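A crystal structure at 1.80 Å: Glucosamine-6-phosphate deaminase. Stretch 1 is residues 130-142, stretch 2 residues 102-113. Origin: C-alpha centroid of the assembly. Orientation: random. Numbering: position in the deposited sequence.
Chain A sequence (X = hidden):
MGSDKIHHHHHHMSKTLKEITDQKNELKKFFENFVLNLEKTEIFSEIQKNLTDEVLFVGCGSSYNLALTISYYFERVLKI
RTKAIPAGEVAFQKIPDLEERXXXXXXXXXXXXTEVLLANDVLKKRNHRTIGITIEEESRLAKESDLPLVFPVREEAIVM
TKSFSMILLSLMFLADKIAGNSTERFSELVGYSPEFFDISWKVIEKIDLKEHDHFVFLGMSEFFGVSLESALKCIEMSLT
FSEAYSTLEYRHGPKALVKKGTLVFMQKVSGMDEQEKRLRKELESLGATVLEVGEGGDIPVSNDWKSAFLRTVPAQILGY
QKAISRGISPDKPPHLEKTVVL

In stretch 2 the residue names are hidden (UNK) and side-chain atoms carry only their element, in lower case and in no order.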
# COMPACT_ATOMS: atom_id res chain seq x y z
N THR A 130 -17.31 -12.08 -7.56
CA THR A 130 -16.63 -11.11 -6.73
C THR A 130 -16.24 -11.56 -5.34
O THR A 130 -16.99 -12.27 -4.62
CB THR A 130 -17.48 -9.80 -6.58
OG1 THR A 130 -18.72 -10.13 -5.88
CG2 THR A 130 -17.85 -9.24 -7.97
N ILE A 131 -15.04 -11.14 -4.95
CA ILE A 131 -14.53 -11.43 -3.63
C ILE A 131 -14.57 -10.12 -2.86
O ILE A 131 -13.98 -9.13 -3.28
CB ILE A 131 -13.09 -11.95 -3.67
CG1 ILE A 131 -13.07 -13.36 -4.31
CG2 ILE A 131 -12.53 -11.98 -2.25
CD1 ILE A 131 -11.65 -13.70 -4.83
N GLY A 132 -15.25 -10.13 -1.69
CA GLY A 132 -15.37 -8.90 -0.94
C GLY A 132 -14.36 -8.72 0.16
O GLY A 132 -14.52 -9.25 1.25
N ILE A 133 -13.33 -7.90 -0.07
CA ILE A 133 -12.33 -7.71 0.97
C ILE A 133 -12.75 -6.52 1.84
O ILE A 133 -12.78 -5.40 1.35
CB ILE A 133 -10.98 -7.39 0.35
CG1 ILE A 133 -10.56 -8.54 -0.58
CG2 ILE A 133 -9.91 -7.09 1.44
CD1 ILE A 133 -10.21 -9.86 0.14
N THR A 134 -12.97 -6.75 3.15
CA THR A 134 -13.38 -5.64 4.01
C THR A 134 -13.03 -6.03 5.46
O THR A 134 -12.73 -7.20 5.72
CB THR A 134 -14.95 -5.47 3.92
OG1 THR A 134 -15.38 -4.42 4.82
CG2 THR A 134 -15.62 -6.69 4.24
N ILE A 135 -13.04 -5.06 6.38
CA ILE A 135 -12.79 -5.46 7.77
C ILE A 135 -14.12 -5.43 8.54
O ILE A 135 -14.14 -5.70 9.73
CB ILE A 135 -11.75 -4.53 8.53
CG1 ILE A 135 -12.25 -3.10 8.71
CG2 ILE A 135 -10.45 -4.51 7.76
CD1 ILE A 135 -11.23 -2.27 9.44
N GLU A 136 -15.22 -5.19 7.83
CA GLU A 136 -16.55 -5.07 8.50
C GLU A 136 -17.50 -6.16 8.07
O GLU A 136 -18.03 -6.12 6.98
CB GLU A 136 -17.14 -3.69 8.18
CG GLU A 136 -16.44 -2.51 8.84
CD GLU A 136 -16.54 -2.52 10.36
OE1 GLU A 136 -17.38 -3.26 10.90
OE2 GLU A 136 -15.77 -1.78 10.97
N GLU A 137 -17.73 -7.15 8.95
CA GLU A 137 -18.58 -8.29 8.63
C GLU A 137 -20.05 -8.03 8.35
O GLU A 137 -20.72 -8.85 7.73
CB GLU A 137 -18.47 -9.38 9.73
CG GLU A 137 -19.20 -8.95 11.04
CD GLU A 137 -19.06 -9.94 12.19
OE1 GLU A 137 -18.37 -10.98 12.00
OE2 GLU A 137 -19.65 -9.68 13.28
N GLU A 138 -20.56 -6.89 8.80
CA GLU A 138 -21.96 -6.58 8.59
C GLU A 138 -22.14 -5.57 7.45
O GLU A 138 -23.26 -5.09 7.21
CB GLU A 138 -22.57 -5.98 9.90
CG GLU A 138 -22.47 -6.97 11.01
CD GLU A 138 -23.15 -6.49 12.30
OE1 GLU A 138 -23.22 -5.24 12.51
OE2 GLU A 138 -23.54 -7.40 13.06
N SER A 139 -21.05 -5.26 6.74
CA SER A 139 -21.14 -4.25 5.68
C SER A 139 -21.82 -4.79 4.43
O SER A 139 -21.99 -5.98 4.24
CB SER A 139 -19.74 -3.72 5.29
OG SER A 139 -19.01 -4.79 4.69
N ARG A 140 -22.27 -3.86 3.61
CA ARG A 140 -22.92 -4.23 2.36
C ARG A 140 -21.93 -5.09 1.50
O ARG A 140 -22.35 -6.03 0.86
CB ARG A 140 -23.32 -2.98 1.59
CG ARG A 140 -24.56 -2.27 2.23
CD ARG A 140 -25.09 -1.20 1.32
NE ARG A 140 -25.21 -1.74 -0.03
CZ ARG A 140 -25.55 -1.02 -1.10
NH1 ARG A 140 -25.80 0.28 -0.97
NH2 ARG A 140 -25.59 -1.60 -2.31
N LEU A 141 -20.65 -4.73 1.47
CA LEU A 141 -19.72 -5.58 0.65
C LEU A 141 -19.65 -7.02 1.20
O LEU A 141 -19.60 -8.01 0.45
CB LEU A 141 -18.32 -4.93 0.60
CG LEU A 141 -17.33 -5.64 -0.39
CD1 LEU A 141 -17.93 -5.58 -1.76
CD2 LEU A 141 -15.94 -4.98 -0.39
N ALA A 142 -19.67 -7.16 2.53
CA ALA A 142 -19.64 -8.49 3.12
C ALA A 142 -20.89 -9.26 2.73
O ALA A 142 -20.85 -10.47 2.47
CB ALA A 142 -19.52 -8.42 4.69
N UNK A 102 -14.59 -13.84 -15.32
CA UNK A 102 -13.38 -13.66 -14.55
C UNK A 102 -13.65 -13.66 -13.06
O UNK A 102 -14.74 -14.08 -12.59
N UNK A 103 -12.64 -13.22 -12.31
CA UNK A 103 -12.73 -13.15 -10.85
C UNK A 103 -12.32 -11.71 -10.51
O UNK A 103 -11.41 -11.18 -11.15
c UNK A 103 -10.60 -15.07 -8.20
c UNK A 103 -11.74 -14.11 -10.22
c UNK A 103 -13.06 -14.63 -8.13
c UNK A 103 -11.71 -14.13 -8.69
N UNK A 104 -12.99 -11.07 -9.55
CA UNK A 104 -12.66 -9.69 -9.17
C UNK A 104 -12.56 -9.56 -7.67
O UNK A 104 -13.46 -9.98 -6.94
c UNK A 104 -13.73 -8.74 -9.70
N UNK A 105 -11.46 -9.00 -7.20
CA UNK A 105 -11.31 -8.75 -5.77
C UNK A 105 -11.76 -7.29 -5.62
O UNK A 105 -11.22 -6.38 -6.27
c UNK A 105 -9.06 -10.83 -3.95
c UNK A 105 -8.48 -12.09 -3.84
c UNK A 105 -8.16 -12.81 -4.99
c UNK A 105 -9.86 -8.85 -5.28
c UNK A 105 -8.40 -12.29 -6.24
c UNK A 105 -8.99 -10.99 -6.36
c UNK A 105 -9.31 -10.26 -5.19
N UNK A 106 -12.75 -7.07 -4.77
CA UNK A 106 -13.30 -5.70 -4.50
C UNK A 106 -12.84 -5.29 -3.06
O UNK A 106 -13.02 -6.05 -2.12
c UNK A 106 -15.69 -4.46 -6.48
c UNK A 106 -15.60 -5.82 -5.89
c UNK A 106 -14.84 -5.76 -4.55
c UNK A 106 -14.94 -6.81 -6.84
N UNK A 107 -12.22 -4.12 -2.92
CA UNK A 107 -11.69 -3.68 -1.64
C UNK A 107 -12.43 -2.46 -1.08
O UNK A 107 -12.56 -1.45 -1.76
c UNK A 107 -9.29 -4.32 -2.25
c UNK A 107 -8.40 -5.70 -4.03
c UNK A 107 -8.45 -4.99 -1.34
c UNK A 107 -9.26 -4.68 -3.59
c UNK A 107 -7.56 -6.03 -1.75
c UNK A 107 -10.23 -3.24 -1.76
c UNK A 107 -7.54 -6.39 -3.11
N UNK A 108 -12.87 -2.56 0.16
CA UNK A 108 -13.50 -1.38 0.82
C UNK A 108 -13.37 -1.75 2.30
O UNK A 108 -14.03 -2.67 2.76
o UNK A 108 -15.55 -0.22 1.35
c UNK A 108 -15.00 -1.25 0.47
N UNK A 109 -12.51 -1.04 2.99
CA UNK A 109 -12.25 -1.30 4.41
C UNK A 109 -13.56 -1.29 5.20
O UNK A 109 -13.87 -2.25 5.91
c UNK A 109 -11.02 -0.37 6.46
n UNK A 109 -10.28 2.02 6.52
n UNK A 109 -9.07 2.93 8.25
n UNK A 109 -10.09 4.31 6.74
c UNK A 109 -11.31 -0.24 4.94
c UNK A 109 -9.97 0.63 6.89
c UNK A 109 -9.83 3.09 7.18
N UNK A 110 -14.34 -0.20 5.07
CA UNK A 110 -15.62 -0.11 5.83
C UNK A 110 -16.69 -0.99 5.20
O UNK A 110 -17.71 -1.36 5.83
o UNK A 110 -16.56 1.77 4.58
c UNK A 110 -16.20 1.36 5.90
c UNK A 110 -15.19 2.34 6.53
N UNK A 111 -16.45 -1.37 3.94
CA UNK A 111 -17.39 -2.23 3.21
C UNK A 111 -18.64 -1.51 2.69
O UNK A 111 -19.52 -2.11 2.13
N UNK A 112 -18.68 -0.20 2.84
CA UNK A 112 -19.88 0.52 2.41
C UNK A 112 -19.59 1.62 1.36
O UNK A 112 -20.49 2.40 1.00
c UNK A 112 -21.27 0.01 4.50
o UNK A 112 -21.86 -0.97 3.84
c UNK A 112 -20.59 1.10 3.67
n UNK A 112 -21.30 0.09 5.75
N UNK A 113 -18.37 1.62 0.84
CA UNK A 113 -17.94 2.59 -0.19
C UNK A 113 -18.86 2.46 -1.41
O UNK A 113 -18.91 1.42 -2.06
c UNK A 113 -16.46 2.35 -0.58
o UNK A 113 -15.69 2.33 0.63
c UNK A 113 -15.94 3.45 -1.48

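Position 102 carries no side-chain atom and lies beyond reach of stretch 1: Gly 102, opening the strand. Position 103 has four carbons, forked at the second; one fork tip comes 3.7 Å from Ile 131 CD1, so the residue is Leu 103. Position 104 bears a single carbon, 4.5 Å from Thr 130 CG2, and its backbone O accepts from Ile 131 N at 2.8 Å. It is Ala 104.

Position 105 shows one carbon and then a ring of six carbons with no oxygen. Ile 131 CD1 sits over the ring face, 3.6 Å from the centroid and close to the ring normal, a CH-pi contact, while Ile 133 CG1 meets the ring edge: Phe 105. Position 106 again has four carbons forked at the second, one of them 3.9 Å from Thr 130 CB. This is Leu 106, opposite Gly 132, and its CB lies 4.2 Å from Leu 141 CD1. Position 107 repeats the six-carbon ring without oxygen, with Ile 133 CG1 over one face, so it is Phe 107. Its CD2 is 3.8 Å from Ile 133 CG2.

Position 108 has one carbon and one oxygen; the carbon lies 3.9 Å from Leu 141 CD2. Ser 108 leaves the strand, its N donating to Ile 133 O at 3.1 Å. Position 109 has three carbons, a nitrogen, and a carbon holding two more nitrogens, a guanidinium. Its CB points away from stretch 1, yet the second carbon out from CA packs 3.5 Å from Ile 135 CD1: Arg 109. Its backbone O accepts from Ile 135 N at 3.0 Å.

At position 110 one carbon carries an oxygen and a carbon, and the backbone O lies 3.2 Å from Ser 139 CB, making Thr 110. Position 111 has no side chain and a positive phi, and an ideal CB here would fall 1.9 Å from Ser 139 OG, a clash; all fit Gly 111. Position 112 has two carbons, the second carrying oxygen and nitrogen; the oxygen accepts from Arg 140 N at 2.9 Å: Asn 112. Position 113, one carbon bearing an oxygen and a carbon, out of reach of stretch 1, is Thr 113.

The contact works in two parts. Parallel strands set the register through alternating backbone bonds, including Leu 106 N to Ile 131 O and Leu 106 O from Ile 133 N, both 2.8 Å, while Ile 131 and Ile 133 share one sheet face with Phe 105 and Phe 107. Beyond them, the loop receives the first turn of a helix: Gly 111 O accepts from Leu 141 N at 2.9 Å, and the bare glycine leaves room for Ser 139.

Stretch 2 (102-113) GLAFLFSRTGNT
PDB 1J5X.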